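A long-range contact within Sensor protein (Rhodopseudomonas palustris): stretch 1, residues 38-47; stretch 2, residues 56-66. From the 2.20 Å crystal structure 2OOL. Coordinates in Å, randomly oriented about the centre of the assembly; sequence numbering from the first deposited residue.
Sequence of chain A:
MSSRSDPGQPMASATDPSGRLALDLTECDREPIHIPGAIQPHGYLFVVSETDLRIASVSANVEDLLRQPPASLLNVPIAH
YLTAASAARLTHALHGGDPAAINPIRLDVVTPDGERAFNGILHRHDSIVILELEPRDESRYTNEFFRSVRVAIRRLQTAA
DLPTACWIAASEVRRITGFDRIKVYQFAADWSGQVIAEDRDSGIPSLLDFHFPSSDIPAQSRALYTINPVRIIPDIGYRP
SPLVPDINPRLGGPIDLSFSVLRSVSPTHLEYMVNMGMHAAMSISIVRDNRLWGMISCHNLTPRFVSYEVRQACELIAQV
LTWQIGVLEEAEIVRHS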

ATOM      1  N   ALA A  38      10.478  30.307  -9.781  1.00 51.99           N
ATOM      2  CA  ALA A  38      11.493  29.326 -10.108  1.00 51.51           C
ATOM      3  C   ALA A  38      11.157  27.976  -9.530  1.00 51.46           C
ATOM      4  O   ALA A  38      10.392  27.883  -8.574  1.00 51.20           O
ATOM      5  N   ILE A  39      11.801  26.941 -10.076  1.00 52.07           N
ATOM      6  CA  ILE A  39      11.648  25.562  -9.615  1.00 52.05           C
ATOM      7  C   ILE A  39      12.983  24.858  -9.238  1.00 52.42           C
ATOM      8  O   ILE A  39      14.076  25.310  -9.588  1.00 51.71           O
ATOM      9  N   GLN A  40      12.860  23.752  -8.494  1.00 52.45           N
ATOM     10  CA  GLN A  40      13.942  22.824  -8.304  1.00 53.70           C
ATOM     11  C   GLN A  40      14.135  22.018  -9.611  1.00 54.42           C
ATOM     12  O   GLN A  40      13.196  21.367 -10.081  1.00 54.69           O
ATOM     13  N   PRO A  41      15.364  22.002 -10.147  1.00 54.26           N
ATOM     14  CA  PRO A  41      15.629  21.457 -11.467  1.00 54.54           C
ATOM     15  C   PRO A  41      15.753  19.933 -11.638  1.00 54.90           C
ATOM     16  O   PRO A  41      16.086  19.494 -12.728  1.00 54.08           O
ATOM     17  N   HIS A  42      15.463  19.111 -10.631  1.00 55.31           N
ATOM     18  CA  HIS A  42      15.427  17.661 -10.879  1.00 54.98           C
ATOM     19  C   HIS A  42      14.170  17.313 -11.712  1.00 55.35           C
ATOM     20  O   HIS A  42      13.996  16.167 -12.079  1.00 55.51           O
ATOM     21  N   GLY A  43      13.281  18.296 -11.965  1.00 54.75           N
ATOM     22  CA  GLY A  43      12.026  18.076 -12.709  1.00 53.19           C
ATOM     23  C   GLY A  43      11.821  19.216 -13.705  1.00 52.34           C
ATOM     24  O   GLY A  43      12.619  20.110 -13.771  1.00 51.91           O
ATOM     25  N   TYR A  44      10.746  19.178 -14.471  1.00 52.54           N
ATOM     26  CA  TYR A  44      10.414  20.245 -15.423  1.00 53.37           C
ATOM     27  C   TYR A  44       8.961  20.705 -15.247  1.00 53.33           C
ATOM     28  O   TYR A  44       8.088  19.900 -14.949  1.00 52.73           O
ATOM     29  N   LEU A  45       8.682  21.983 -15.499  1.00 53.87           N
ATOM     30  CA  LEU A  45       7.321  22.511 -15.302  1.00 53.20           C
ATOM     31  C   LEU A  45       6.780  23.211 -16.547  1.00 53.63           C
ATOM     32  O   LEU A  45       7.495  23.979 -17.181  1.00 53.22           O
ATOM     33  N   PHE A  46       5.504  22.945 -16.854  1.00 52.56           N
ATOM     34  CA  PHE A  46       4.790  23.613 -17.930  1.00 53.36           C
ATOM     35  C   PHE A  46       3.490  24.136 -17.374  1.00 53.63           C
ATOM     36  O   PHE A  46       2.823  23.458 -16.599  1.00 54.79           O
ATOM     37  N   VAL A  47       3.153  25.357 -17.712  1.00 54.22           N
ATOM     38  CA  VAL A  47       1.778  25.806 -17.625  1.00 53.94           C
ATOM     39  C   VAL A  47       1.182  25.591 -18.970  1.00 54.53           C
ATOM     40  O   VAL A  47       1.770  26.005 -19.944  1.00 54.45           O
ATOM     41  N   ALA A  56       2.088  27.953 -21.885  1.00 54.97           N
ATOM     42  CA  ALA A  56       2.049  29.388 -21.531  1.00 55.76           C
ATOM     43  C   ALA A  56       3.264  29.813 -20.714  1.00 55.65           C
ATOM     44  O   ALA A  56       3.642  30.972 -20.715  1.00 56.63           O
ATOM     45  N   SER A  57       3.949  28.853 -20.114  1.00 55.91           N
ATOM     46  CA  SER A  57       5.210  29.117 -19.445  1.00 55.38           C
ATOM     47  C   SER A  57       5.964  27.799 -19.267  1.00 55.34           C
ATOM     48  O   SER A  57       5.317  26.743 -19.198  1.00 54.08           O
ATOM     49  N   VAL A  58       7.305  27.882 -19.178  1.00 54.46           N
ATOM     50  CA  VAL A  58       8.151  26.710 -18.920  1.00 54.95           C
ATOM     51  C   VAL A  58       9.296  27.114 -18.060  1.00 54.55           C
ATOM     52  O   VAL A  58       9.728  28.272 -18.101  1.00 54.66           O
ATOM     53  N   SER A  59       9.773  26.157 -17.276  1.00 54.00           N
ATOM     54  CA  SER A  59      11.042  26.268 -16.586  1.00 54.25           C
ATOM     55  C   SER A  59      12.175  26.265 -17.620  1.00 54.46           C
ATOM     56  O   SER A  59      12.128  25.522 -18.644  1.00 53.05           O
ATOM     57  N   ALA A  60      13.174  27.110 -17.345  1.00 54.85           N
ATOM     58  CA  ALA A  60      14.280  27.364 -18.255  1.00 55.15           C
ATOM     59  C   ALA A  60      15.099  26.117 -18.546  1.00 55.08           C
ATOM     60  O   ALA A  60      15.702  26.034 -19.607  1.00 54.17           O
ATOM     61  N   ASN A  61      15.165  25.196 -17.570  1.00 55.15           N
ATOM     62  CA  ASN A  61      15.872  23.911 -17.711  1.00 55.45           C
ATOM     63  C   ASN A  61      15.309  22.999 -18.796  1.00 55.95           C
ATOM     64  O   ASN A  61      15.972  22.074 -19.245  1.00 56.16           O
ATOM     65  N   VAL A  62      14.096  23.272 -19.244  1.00 56.38           N
ATOM     66  CA  VAL A  62      13.542  22.607 -20.416  1.00 57.13           C
ATOM     67  C   VAL A  62      14.445  22.755 -21.661  1.00 57.47           C
ATOM     68  O   VAL A  62      14.404  21.906 -22.540  1.00 57.14           O
ATOM     69  N   GLU A  63      15.273  23.799 -21.713  1.00 58.26           N
ATOM     70  CA  GLU A  63      16.245  23.965 -22.794  1.00 59.11           C
ATOM     71  C   GLU A  63      17.158  22.752 -22.903  1.00 59.91           C
ATOM     72  O   GLU A  63      17.506  22.323 -24.009  1.00 60.52           O
ATOM     73  N   ASP A  64      17.541  22.180 -21.769  1.00 60.14           N
ATOM     74  CA  ASP A  64      18.364  21.003 -21.832  1.00 60.19           C
ATOM     75  C   ASP A  64      17.560  19.770 -22.227  1.00 59.69           C
ATOM     76  O   ASP A  64      18.132  18.788 -22.683  1.00 60.90           O
ATOM     77  N   LEU A  65      16.261  19.778 -21.997  1.00 57.32           N
ATOM     78  CA  LEU A  65      15.458  18.620 -22.312  1.00 56.33           C
ATOM     79  C   LEU A  65      15.279  18.559 -23.805  1.00 56.68           C
ATOM     80  O   LEU A  65      15.668  17.596 -24.442  1.00 56.21           O
ATOM     81  N   LEU A  66      14.723  19.635 -24.361  1.00 57.43           N
ATOM     82  CA  LEU A  66      14.280  19.697 -25.752  1.00 57.37           C
ATOM     83  C   LEU A  66      15.285  20.366 -26.696  1.00 57.72           C
ATOM     84  O   LEU A  66      15.095  20.302 -27.888  1.00 57.91           O
TER

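The apolar centre of this contact is built around two aromatic rings of the first stretch, Tyr-44 and Phe-46, which are two residues apart in strand 44-47 and so lie on the same side of it. Both adopt the m rotamer. From CA-to-CB directions that do not aim at the second stretch, their rings nevertheless come close to it. Phe-46 pairs with Val-58 across the antiparallel strands, and their side chains share one face of the sheet. There Phe-46 CD1 lies 3.1 Å from Val-58 CG1, a very tight apolar contact, with the valine chi1 between wells at -98°. The far end of the ring reaches Val-62, with Phe-46 CZ 3.9 Å from Val-62 CG2. Val-62, a t rotamer, serves both aromatics, since the same CG2 lies 3.7 Å from Tyr-44 CD1; a short branched side chain can touch both rings with one methyl.

Leu-65 points toward the first stretch and covers one face of the tyrosine. Its CD2 stands 3.9 Å from the centroid of the Tyr-44 ring and only 8° off the ring normal, a CH-pi contact, while Leu-65 CB is 3.9 Å from Tyr-44 CE1. The flexible leucine, with chi1 t and chi2 p, can lay a methyl over the aromatic face. At the ring's edge, Tyr-44 CE1 approaches Asn-61 O at 3.4 Å.

On the other face of the sheet, Val-47 (t) pairs with Ser-57 (t), Val-47 CG2 lying 4.0 Å from Ser-57 CB. The small serine leaves room for the branched valine, and its hydroxyl is satisfied elsewhere in the structure. Backbone bonds from Val-47 N to Ser-57 O (3.0 Å) and from Ala-56 N to Val-47 O (2.8 Å) hold this end together.

Toward the turns the contact becomes polar. Ile-39, with chi1 p and chi2 t, points in and sets its CD1 3.4 Å from Ser-59 CB, giving the polar groups an apolar neighbour. Ser-59 (p) also points in: its OG accepts a hydrogen bond from Leu-45 N at 3.1 Å and donates one to Asn-61 OD1 at 2.6 Å. Its hydroxyl, able to give and receive at once, thus links strand to turn. Asn-61 (p) completes the network, its ND2 donating to Gly-43 O at 2.8 Å, nearly straight, and weakly to Pro-41 O at 3.3 Å. An amide suits this site because its oxygen accepts the serine's hydrogen bond while its nitrogen donates to two carbonyls of the Gln-40 to Gly-43 turn, one of them weakly.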

ATOM      1  CB  ALA A  38      12.904  29.807  -9.624  1.00 50.42           C
ATOM      2  CB  ILE A  39      10.891  24.709 -10.670  1.00 51.64           C
ATOM      3  CG1 ILE A  39      11.726  24.547 -11.944  1.00 52.83           C
ATOM      4  CG2 ILE A  39       9.491  25.306 -10.983  1.00 51.40           C
ATOM      5  CD1 ILE A  39      11.480  23.237 -12.740  1.00 52.35           C
ATOM      6  CB  GLN A  40      13.672  21.877  -7.119  1.00 53.64           C
ATOM      7  CG  GLN A  40      13.372  22.638  -5.817  1.00 53.86           C
ATOM      8  CD  GLN A  40      13.099  21.735  -4.676  1.00 54.01           C
ATOM      9  OE1 GLN A  40      13.926  20.897  -4.362  1.00 53.87           O
ATOM     10  NE2 GLN A  40      11.945  21.907  -4.029  1.00 50.85           N
ATOM     11  CB  PRO A  41      16.960  22.133 -11.853  1.00 54.07           C
ATOM     12  CG  PRO A  41      17.639  22.347 -10.591  1.00 55.22           C
ATOM     13  CD  PRO A  41      16.599  22.459  -9.492  1.00 54.30           C
ATOM     14  CB  HIS A  42      15.448  16.860  -9.555  1.00 56.61           C
ATOM     15  CG  HIS A  42      14.264  17.137  -8.677  1.00 56.22           C
ATOM     16  ND1 HIS A  42      14.143  18.293  -7.946  1.00 57.25           N
ATOM     17  CD2 HIS A  42      13.131  16.433  -8.458  1.00 57.60           C
ATOM     18  CE1 HIS A  42      12.985  18.297  -7.318  1.00 56.80           C
ATOM     19  NE2 HIS A  42      12.356  17.172  -7.592  1.00 56.03           N
ATOM     20  CB  TYR A  44      10.630  19.747 -16.877  1.00 53.93           C
ATOM     21  CG  TYR A  44      12.012  19.192 -17.159  1.00 54.06           C
ATOM     22  CD1 TYR A  44      13.043  20.012 -17.594  1.00 54.26           C
ATOM     23  CD2 TYR A  44      12.288  17.827 -17.004  1.00 56.28           C
ATOM     24  CE1 TYR A  44      14.338  19.490 -17.830  1.00 54.33           C
ATOM     25  CE2 TYR A  44      13.575  17.308 -17.231  1.00 54.42           C
ATOM     26  CZ  TYR A  44      14.583  18.154 -17.640  1.00 53.37           C
ATOM     27  OH  TYR A  44      15.844  17.639 -17.907  1.00 55.68           O
ATOM     28  CB  LEU A  45       7.306  23.488 -14.113  1.00 53.50           C
ATOM     29  CG  LEU A  45       6.012  24.132 -13.648  1.00 53.83           C
ATOM     30  CD1 LEU A  45       6.136  24.471 -12.162  1.00 53.05           C
ATOM     31  CD2 LEU A  45       5.601  25.403 -14.488  1.00 51.84           C
ATOM     32  CB  PHE A  46       4.448  22.607 -19.006  1.00 52.82           C
ATOM     33  CG  PHE A  46       5.639  21.948 -19.612  1.00 52.66           C
ATOM     34  CD1 PHE A  46       6.134  22.386 -20.837  1.00 51.41           C
ATOM     35  CD2 PHE A  46       6.271  20.885 -18.968  1.00 50.65           C
ATOM     36  CE1 PHE A  46       7.205  21.760 -21.436  1.00 53.59           C
ATOM     37  CE2 PHE A  46       7.394  20.275 -19.542  1.00 51.63           C
ATOM     38  CZ  PHE A  46       7.861  20.695 -20.754  1.00 52.15           C
ATOM     39  CB  VAL A  47       1.680  27.300 -17.233  1.00 54.19           C
ATOM     40  CG1 VAL A  47       0.236  27.692 -17.144  1.00 48.80           C
ATOM     41  CG2 VAL A  47       2.479  27.530 -15.864  1.00 52.98           C
ATOM     42  CB  ALA A  56       0.705  29.772 -20.869  1.00 55.67           C
ATOM     43  CB  SER A  57       4.946  29.722 -18.054  1.00 55.95           C
ATOM     44  OG  SER A  57       6.118  29.753 -17.268  1.00 54.05           O
ATOM     45  CB  VAL A  58       8.807  26.060 -20.214  1.00 55.38           C
ATOM     46  CG1 VAL A  58       7.996  24.841 -20.703  1.00 57.08           C
ATOM     47  CG2 VAL A  58       9.026  27.077 -21.293  1.00 55.96           C
ATOM     48  CB  SER A  59      11.225  25.118 -15.559  1.00 54.01           C
ATOM     49  OG  SER A  59      11.080  23.834 -16.147  1.00 53.68           O
ATOM     50  CB  ALA A  60      15.218  28.434 -17.652  1.00 55.22           C
ATOM     51  CB  ASN A  61      15.996  23.148 -16.349  1.00 55.54           C
ATOM     52  CG  ASN A  61      14.662  22.591 -15.812  1.00 54.19           C
ATOM     53  OD1 ASN A  61      13.605  23.112 -16.097  1.00 54.35           O
ATOM     54  ND2 ASN A  61      14.732  21.503 -15.032  1.00 54.97           N
ATOM     55  CB  VAL A  62      12.110  23.116 -20.657  1.00 56.87           C
ATOM     56  CG1 VAL A  62      11.656  22.875 -22.001  1.00 57.45           C
ATOM     57  CG2 VAL A  62      11.177  22.454 -19.607  1.00 59.85           C
ATOM     58  CB  GLU A  63      17.086  25.230 -22.586  1.00 58.70           C
ATOM     59  CG  GLU A  63      18.282  25.352 -23.523  1.00 59.45           C
ATOM     60  CD  GLU A  63      18.604  26.810 -23.888  1.00 60.20           C
ATOM     61  OE1 GLU A  63      18.893  27.635 -22.987  1.00 59.09           O
ATOM     62  OE2 GLU A  63      18.552  27.124 -25.090  1.00 62.23           O
ATOM     63  CB  ASP A  64      19.044  20.734 -20.503  1.00 61.89           C
ATOM     64  CG  ASP A  64      19.669  21.971 -19.903  1.00 66.50           C
ATOM     65  OD1 ASP A  64      20.440  22.671 -20.616  1.00 73.11           O
ATOM     66  OD2 ASP A  64      19.375  22.234 -18.715  1.00 72.29           O
ATOM     67  CB  LEU A  65      14.107  18.692 -21.593  1.00 55.87           C
ATOM     68  CG  LEU A  65      13.149  17.507 -21.718  1.00 54.22           C
ATOM     69  CD1 LEU A  65      13.806  16.155 -21.406  1.00 49.68           C
ATOM     70  CD2 LEU A  65      11.906  17.767 -20.917  1.00 51.59           C
ATOM     71  CB  LEU A  66      12.942  20.463 -25.806  1.00 57.00           C
ATOM     72  CG  LEU A  66      11.872  19.797 -24.935  1.00 56.39           C
ATOM     73  CD1 LEU A  66      10.660  20.662 -24.790  1.00 50.18           C
ATOM     74  CD2 LEU A  66      11.504  18.412 -25.490  1.00 55.49           C
TER